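Local coordinates for protein tRNA (Adenine(22)-N(1))-methyltransferase (Mycoplasma capricolum subsp. capricolum, PDB 6QE6) that binds S-adenosyl-L-homocysteine, the product of its methyl-donor cofactor, and probably methylates tRNA at N1 of adenine 22, at residues E159-E164 with Y168-E173; I188-K193 with S200-Y205. One frame throughout, in Å; residues are numbered along the deposited sequence.

In the fold
Along the chain, the parallel strands of the methyltransferase sheet come first, and the two contacts follow in series, without nesting or crossing. Interaction 1 closes a short hairpin loop: strand 155-163, at one edge of the sheet, turns back through a short loop and runs antiparallel as strand 168-175. The chain then leaves the sheet for helix 185-190. Interaction 2 closes the next loop, through the short helix 193-196, and joins the end of helix 185-190 to the start of the long helix 200-217. The two contacts touch each other: S192 meets E159, and Y205 packs on F161, Y168 and W170, tying helix 200-217 and the loop after helix 185-190 to the hairpin.

Interaction 1: E159-E164 with Y168-E173; sequences ESFIYE and YYWLIE
The F161 side chain lies between Y168 and W170, its CG anti to the backbone N (chi1 -176°), which stands the ring off the sheet face, leaning slightly toward the neighbouring strand, where Y168 and W170 reach it. From CB the chain leads to a ring whose CD1 passes 3.5 Å from the backbone O of Y169, whose CE1 presses on one face of the indole, 3.6 Å from W170 CE2, and whose CE2 and CZ both lie beside Y168 CD1, CZ at 3.4 Å. F161 and W170 thus meet edge-to-face, planes at 69°, whereas the F161 and Y168 rings are almost parallel but displaced, with little of one ring above the other. Y163 extends the cluster: its CD1 sits over a face of the Y168 ring, 3.6 Å from Y168 CE1. This is the beta hairpin at the edge of the methyltransferase sheet, with S160-L171 and I162-Y169 as its antiparallel hydrogen-bonded pairs. The first pair is joined in both directions at 3.0 Å, S160 N to L171 O and L171 N to S160 O. In the second, I162 N bonds Y169 O, and Y169 N returns a 2.8 Å bond to I162 O whose N-H...O angle is only 135°. I162, Y169 and L171 share the other face of the hairpin, where helix 24-31 packs. At the far end a water donates to E159 OE2 and, at 2.8 Å, to L171 O; the same carboxylate forms a salt bridge with R146. The carboxylate of E164 accepts bonds from the backbone N atoms of F24 and R25, the latter an S-adenosyl-L-homocysteine-binding residue.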
loop_
_atom_site.group_PDB
_atom_site.type_symbol
_atom_site.label_atom_id
_atom_site.label_comp_id
_atom_site.label_asym_id
_atom_site.label_seq_id
_atom_site.Cartn_x
_atom_site.Cartn_y
_atom_site.Cartn_z
ATOM N N GLU A 159 -3.619 5.828 -7.006
ATOM C CA GLU A 159 -2.882 4.604 -7.232
ATOM C C GLU A 159 -1.746 4.918 -8.173
ATOM O O GLU A 159 -1.822 5.860 -8.969
ATOM C CB GLU A 159 -3.721 3.498 -7.853
ATOM C CG GLU A 159 -4.916 3.087 -7.068
ATOM C CD GLU A 159 -5.556 1.835 -7.662
ATOM O OE1 GLU A 159 -6.697 1.923 -8.193
ATOM O OE2 GLU A 159 -4.899 0.766 -7.603
ATOM N N SER A 160 -0.693 4.105 -8.073
ATOM C CA SER A 160 0.395 4.137 -9.040
ATOM C C SER A 160 1.193 2.841 -8.934
ATOM O O SER A 160 1.028 2.051 -7.997
ATOM C CB SER A 160 1.280 5.356 -8.831
ATOM O OG SER A 160 2.409 4.975 -8.107
ATOM N N PHE A 161 2.063 2.632 -9.919
ATOM C CA PHE A 161 2.763 1.364 -10.085
ATOM C C PHE A 161 4.247 1.661 -10.200
ATOM O O PHE A 161 4.653 2.448 -11.063
ATOM C CB PHE A 161 2.248 0.608 -11.321
ATOM C CG PHE A 161 2.860 -0.760 -11.504
ATOM C CD1 PHE A 161 2.574 -1.796 -10.613
ATOM C CD2 PHE A 161 3.723 -1.017 -12.574
ATOM C CE1 PHE A 161 3.136 -3.060 -10.779
ATOM C CE2 PHE A 161 4.279 -2.278 -12.759
ATOM C CZ PHE A 161 3.989 -3.299 -11.861
ATOM N N ILE A 162 5.049 1.030 -9.341
ATOM C CA ILE A 162 6.436 1.422 -9.102
ATOM C C ILE A 162 7.367 0.232 -9.329
ATOM O O ILE A 162 7.102 -0.884 -8.856
ATOM C CB ILE A 162 6.615 1.972 -7.675
ATOM C CG1 ILE A 162 5.761 3.226 -7.468
ATOM C CG2 ILE A 162 8.085 2.223 -7.364
ATOM C CD1 ILE A 162 5.636 3.620 -6.023
ATOM N N TYR A 163 8.466 0.474 -10.037
ATOM C CA TYR A 163 9.551 -0.489 -10.144
ATOM C C TYR A 163 10.739 0.011 -9.330
ATOM O O TYR A 163 11.212 1.129 -9.552
ATOM C CB TYR A 163 9.968 -0.699 -11.604
ATOM C CG TYR A 163 11.286 -1.422 -11.693
ATOM C CD1 TYR A 163 11.343 -2.810 -11.609
ATOM C CD2 TYR A 163 12.489 -0.712 -11.805
ATOM C CE1 TYR A 163 12.558 -3.478 -11.659
ATOM C CE2 TYR A 163 13.712 -1.371 -11.844
ATOM C CZ TYR A 163 13.746 -2.753 -11.776
ATOM O OH TYR A 163 14.965 -3.402 -11.823
ATOM N N GLU A 164 11.232 -0.809 -8.401
ATOM C CA GLU A 164 12.473 -0.473 -7.711
ATOM C C GLU A 164 13.190 -1.741 -7.267
ATOM O O GLU A 164 12.561 -2.672 -6.761
ATOM C CB GLU A 164 12.225 0.440 -6.500
ATOM C CG GLU A 164 13.499 0.768 -5.709
ATOM C CD GLU A 164 13.301 1.868 -4.658
ATOM O OE1 GLU A 164 12.162 2.038 -4.163
ATOM O OE2 GLU A 164 14.295 2.566 -4.328
ATOM N N TYR A 168 8.446 -5.029 -8.195
ATOM C CA TYR A 168 7.321 -4.138 -8.431
ATOM C C TYR A 168 6.533 -3.875 -7.153
ATOM O O TYR A 168 6.546 -4.660 -6.197
ATOM C CB TYR A 168 6.405 -4.696 -9.516
ATOM C CG TYR A 168 7.117 -4.701 -10.828
ATOM C CD1 TYR A 168 7.342 -3.520 -11.511
ATOM C CD2 TYR A 168 7.625 -5.876 -11.359
ATOM C CE1 TYR A 168 8.024 -3.505 -12.716
ATOM C CE2 TYR A 168 8.314 -5.874 -12.565
ATOM C CZ TYR A 168 8.507 -4.686 -13.238
ATOM O OH TYR A 168 9.185 -4.675 -14.434
ATOM N N TYR A 169 5.862 -2.727 -7.144
ATOM C CA TYR A 169 5.151 -2.249 -5.971
ATOM C C TYR A 169 3.853 -1.575 -6.389
ATOM O O TYR A 169 3.786 -0.903 -7.424
ATOM C CB TYR A 169 5.999 -1.271 -5.170
ATOM C CG TYR A 169 7.241 -1.898 -4.607
ATOM C CD1 TYR A 169 8.435 -1.900 -5.331
ATOM C CD2 TYR A 169 7.225 -2.485 -3.348
ATOM C CE1 TYR A 169 9.552 -2.466 -4.820
ATOM C CE2 TYR A 169 8.348 -3.056 -2.828
ATOM C CZ TYR A 169 9.509 -3.055 -3.569
ATOM O OH TYR A 169 10.640 -3.630 -3.044
ATOM N N TRP A 170 2.835 -1.740 -5.555
ATOM C CA TRP A 170 1.492 -1.262 -5.842
ATOM C C TRP A 170 1.158 -0.225 -4.779
ATOM O O TRP A 170 1.005 -0.556 -3.598
ATOM C CB TRP A 170 0.487 -2.416 -5.843
ATOM C CG TRP A 170 0.524 -3.350 -7.056
ATOM C CD1 TRP A 170 -0.354 -3.359 -8.098
ATOM C CD2 TRP A 170 1.454 -4.422 -7.315
ATOM N NE1 TRP A 170 -0.031 -4.354 -8.995
ATOM C CE2 TRP A 170 1.078 -5.016 -8.541
ATOM C CE3 TRP A 170 2.573 -4.923 -6.640
ATOM C CZ2 TRP A 170 1.777 -6.097 -9.100
ATOM C CZ3 TRP A 170 3.255 -5.985 -7.184
ATOM C CH2 TRP A 170 2.855 -6.566 -8.409
ATOM N N LEU A 171 1.064 1.026 -5.181
ATOM C CA LEU A 171 0.772 2.081 -4.235
ATOM C C LEU A 171 -0.693 2.469 -4.370
ATOM O O LEU A 171 -1.170 2.712 -5.482
ATOM C CB LEU A 171 1.691 3.282 -4.466
ATOM C CG LEU A 171 1.435 4.498 -3.581
ATOM C CD1 LEU A 171 2.715 5.062 -3.020
ATOM C CD2 LEU A 171 0.717 5.552 -4.391
ATOM N N ILE A 172 -1.396 2.525 -3.236
ATOM C CA ILE A 172 -2.816 2.833 -3.214
ATOM C C ILE A 172 -3.110 3.702 -1.993
ATOM O O ILE A 172 -2.627 3.430 -0.886
ATOM C CB ILE A 172 -3.675 1.544 -3.233
ATOM C CG1 ILE A 172 -5.176 1.882 -3.200
ATOM C CG2 ILE A 172 -3.243 0.568 -2.137
ATOM C CD1 ILE A 172 -6.115 0.683 -3.348
ATOM N N GLU A 173 -3.855 4.781 -2.208
ATOM C CA GLU A 173 -4.237 5.714 -1.158
ATOM C C GLU A 173 -5.749 5.641 -0.969
ATOM O O GLU A 173 -6.512 5.795 -1.929
ATOM C CB GLU A 173 -3.808 7.152 -1.482
ATOM C CG GLU A 173 -4.574 8.187 -0.639
ATOM C CD GLU A 173 -3.916 9.570 -0.586
ATOM O OE1 GLU A 173 -3.075 9.874 -1.466
ATOM O OE2 GLU A 173 -4.253 10.359 0.334
HETATM O O HOH W 1 -2.382 0.471 -6.670
#

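Interaction 2: I188-K193 with S200-Y205; sequences IEFGSK and SLYISY
The hydroxyl of Y202 donates to the backbone O of F190, a short bond of 2.7 Å from Y202 OH to F190 O. The donor lies in the carbonyl plane and on a lone pair, with a C=O...O angle of 124°. Y202 reaches it because its CG stands anti to the backbone N (chi1 -170°), carrying the ring out from helix 200-217 toward the end of helix 185-190. The acceptor sits at the edge of the phenol, so Y202 CE2 also passes 3.2 Å from F190 O. The Y202 side chain comes in roughly perpendicular to that of F190, and its OH lies at the edge of the F190 ring, near the ring plane, with F190 CB 3.6 Å from Y202 OH. E189 CG sits over the centre of one face of the F190 ring, 3.2 Å above its plane. F190 is the last helical residue; G191, with positive phi (121°), takes the chain out of the helix, and its O accepts a bond from Y240 OH. The contact is a single polar tie with little buried surface between segments whose backbones stay well apart, F190 CA to Y202 CA being 9.7 Å. Beyond it, F190 packs on R233 and I237 of helix 225-244, while the Y202 ring meets F196 and F161, so the phenol of helix 200-217 sits against helix 193-196 and edge strand 155-163, beside the end of helix 185-190.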
loop_
_atom_site.group_PDB
_atom_site.type_symbol
_atom_site.label_atom_id
_atom_site.label_comp_id
_atom_site.label_asym_id
_atom_site.label_seq_id
_atom_site.Cartn_x
_atom_site.Cartn_y
_atom_site.Cartn_z
ATOM N N ILE A 188 -11.468 -3.023 -10.406
ATOM C CA ILE A 188 -11.214 -3.639 -9.114
ATOM C C ILE A 188 -10.029 -4.585 -9.217
ATOM O O ILE A 188 -9.170 -4.645 -8.324
ATOM C CB ILE A 188 -12.483 -4.353 -8.617
ATOM C CG1 ILE A 188 -13.574 -3.316 -8.334
ATOM C CG2 ILE A 188 -12.188 -5.164 -7.388
ATOM C CD1 ILE A 188 -14.777 -3.868 -7.585
ATOM N N GLU A 189 -9.928 -5.281 -10.347
ATOM C CA GLU A 189 -8.887 -6.277 -10.523
ATOM C C GLU A 189 -7.520 -5.630 -10.710
ATOM O O GLU A 189 -6.536 -6.054 -10.100
ATOM C CB GLU A 189 -9.239 -7.160 -11.720
ATOM C CG GLU A 189 -8.188 -8.187 -12.005
ATOM C CD GLU A 189 -8.626 -9.563 -11.609
ATOM O OE1 GLU A 189 -9.860 -9.742 -11.460
ATOM O OE2 GLU A 189 -7.750 -10.452 -11.453
ATOM N N PHE A 190 -7.440 -4.598 -11.554
ATOM C CA PHE A 190 -6.156 -4.118 -12.039
ATOM C C PHE A 190 -5.878 -2.648 -11.788
ATOM O O PHE A 190 -4.763 -2.201 -12.094
ATOM C CB PHE A 190 -6.029 -4.362 -13.542
ATOM C CG PHE A 190 -6.158 -5.785 -13.935
ATOM C CD1 PHE A 190 -5.202 -6.713 -13.546
ATOM C CD2 PHE A 190 -7.224 -6.204 -14.727
ATOM C CE1 PHE A 190 -5.308 -8.044 -13.929
ATOM C CE2 PHE A 190 -7.337 -7.537 -15.130
ATOM C CZ PHE A 190 -6.372 -8.458 -14.729
ATOM N N GLY A 191 -6.849 -1.879 -11.285
ATOM C CA GLY A 191 -6.626 -0.476 -10.988
ATOM C C GLY A 191 -7.551 0.473 -11.725
ATOM O O GLY A 191 -7.775 0.288 -12.923
ATOM N N SER A 192 -8.102 1.480 -11.031
ATOM C CA SER A 192 -8.905 2.517 -11.685
ATOM C C SER A 192 -8.189 3.063 -12.915
ATOM O O SER A 192 -7.026 3.466 -12.831
ATOM C CB SER A 192 -9.205 3.670 -10.712
ATOM O OG SER A 192 -9.509 3.222 -9.389
ATOM N N LYS A 193 -8.891 3.057 -14.060
ATOM C CA LYS A 193 -8.330 3.547 -15.326
ATOM C C LYS A 193 -7.683 4.915 -15.175
ATOM O O LYS A 193 -6.605 5.176 -15.732
ATOM C CB LYS A 193 -9.418 3.649 -16.387
ATOM C CG LYS A 193 -10.257 2.428 -16.574
ATOM C CD LYS A 193 -11.374 2.744 -17.563
ATOM C CE LYS A 193 -12.698 3.057 -16.873
ATOM N NZ LYS A 193 -13.828 2.381 -17.588
ATOM N N SER A 200 2.905 2.963 -19.687
ATOM C CA SER A 200 3.688 1.944 -20.388
ATOM C C SER A 200 4.396 0.994 -19.428
ATOM O O SER A 200 4.590 -0.181 -19.758
ATOM C CB SER A 200 4.703 2.598 -21.333
ATOM O OG SER A 200 5.194 3.823 -20.803
ATOM N N LEU A 201 4.791 1.461 -18.245
ATOM C CA LEU A 201 5.399 0.548 -17.279
ATOM C C LEU A 201 4.418 -0.557 -16.887
ATOM O O LEU A 201 4.735 -1.752 -16.982
ATOM C CB LEU A 201 5.884 1.322 -16.046
ATOM C CG LEU A 201 6.592 0.515 -14.944
ATOM C CD1 LEU A 201 7.928 -0.054 -15.431
ATOM C CD2 LEU A 201 6.806 1.341 -13.680
ATOM N N TYR A 202 3.199 -0.172 -16.485
ATOM C CA TYR A 202 2.213 -1.144 -16.009
ATOM C C TYR A 202 1.702 -2.026 -17.145
ATOM O O TYR A 202 1.471 -3.229 -16.956
ATOM C CB TYR A 202 1.049 -0.411 -15.322
ATOM C CG TYR A 202 0.077 -1.290 -14.586
ATOM C CD1 TYR A 202 0.517 -2.334 -13.793
ATOM C CD2 TYR A 202 -1.298 -1.067 -14.670
ATOM C CE1 TYR A 202 -0.378 -3.149 -13.117
ATOM C CE2 TYR A 202 -2.209 -1.879 -13.985
ATOM C CZ TYR A 202 -1.740 -2.918 -13.213
ATOM O OH TYR A 202 -2.619 -3.733 -12.534
ATOM N N ILE A 203 1.494 -1.447 -18.326
ATOM C CA ILE A 203 1.076 -2.265 -19.456
ATOM C C ILE A 203 2.146 -3.300 -19.773
ATOM O O ILE A 203 1.844 -4.478 -20.006
ATOM C CB ILE A 203 0.746 -1.378 -20.672
ATOM C CG1 ILE A 203 -0.503 -0.539 -20.378
ATOM C CG2 ILE A 203 0.520 -2.229 -21.899
ATOM C CD1 ILE A 203 -0.738 0.572 -21.376
ATOM N N SER A 204 3.413 -2.887 -19.738
ATOM C CA SER A 204 4.511 -3.815 -19.985
ATOM C C SER A 204 4.479 -4.974 -18.994
ATOM O O SER A 204 4.575 -6.148 -19.381
ATOM C CB SER A 204 5.830 -3.064 -19.903
ATOM O OG SER A 204 6.874 -3.949 -20.189
ATOM N N TYR A 205 4.302 -4.654 -17.708
ATOM C CA TYR A 205 4.182 -5.681 -16.680
ATOM C C TYR A 205 3.025 -6.641 -16.972
ATOM O O TYR A 205 3.151 -7.856 -16.771
ATOM C CB TYR A 205 4.003 -5.010 -15.319
ATOM C CG TYR A 205 3.759 -5.979 -14.189
ATOM C CD1 TYR A 205 4.828 -6.526 -13.477
ATOM C CD2 TYR A 205 2.470 -6.349 -13.833
ATOM C CE1 TYR A 205 4.619 -7.413 -12.447
ATOM C CE2 TYR A 205 2.250 -7.239 -12.809
ATOM C CZ TYR A 205 3.329 -7.763 -12.115
ATOM O OH TYR A 205 3.114 -8.652 -11.087
#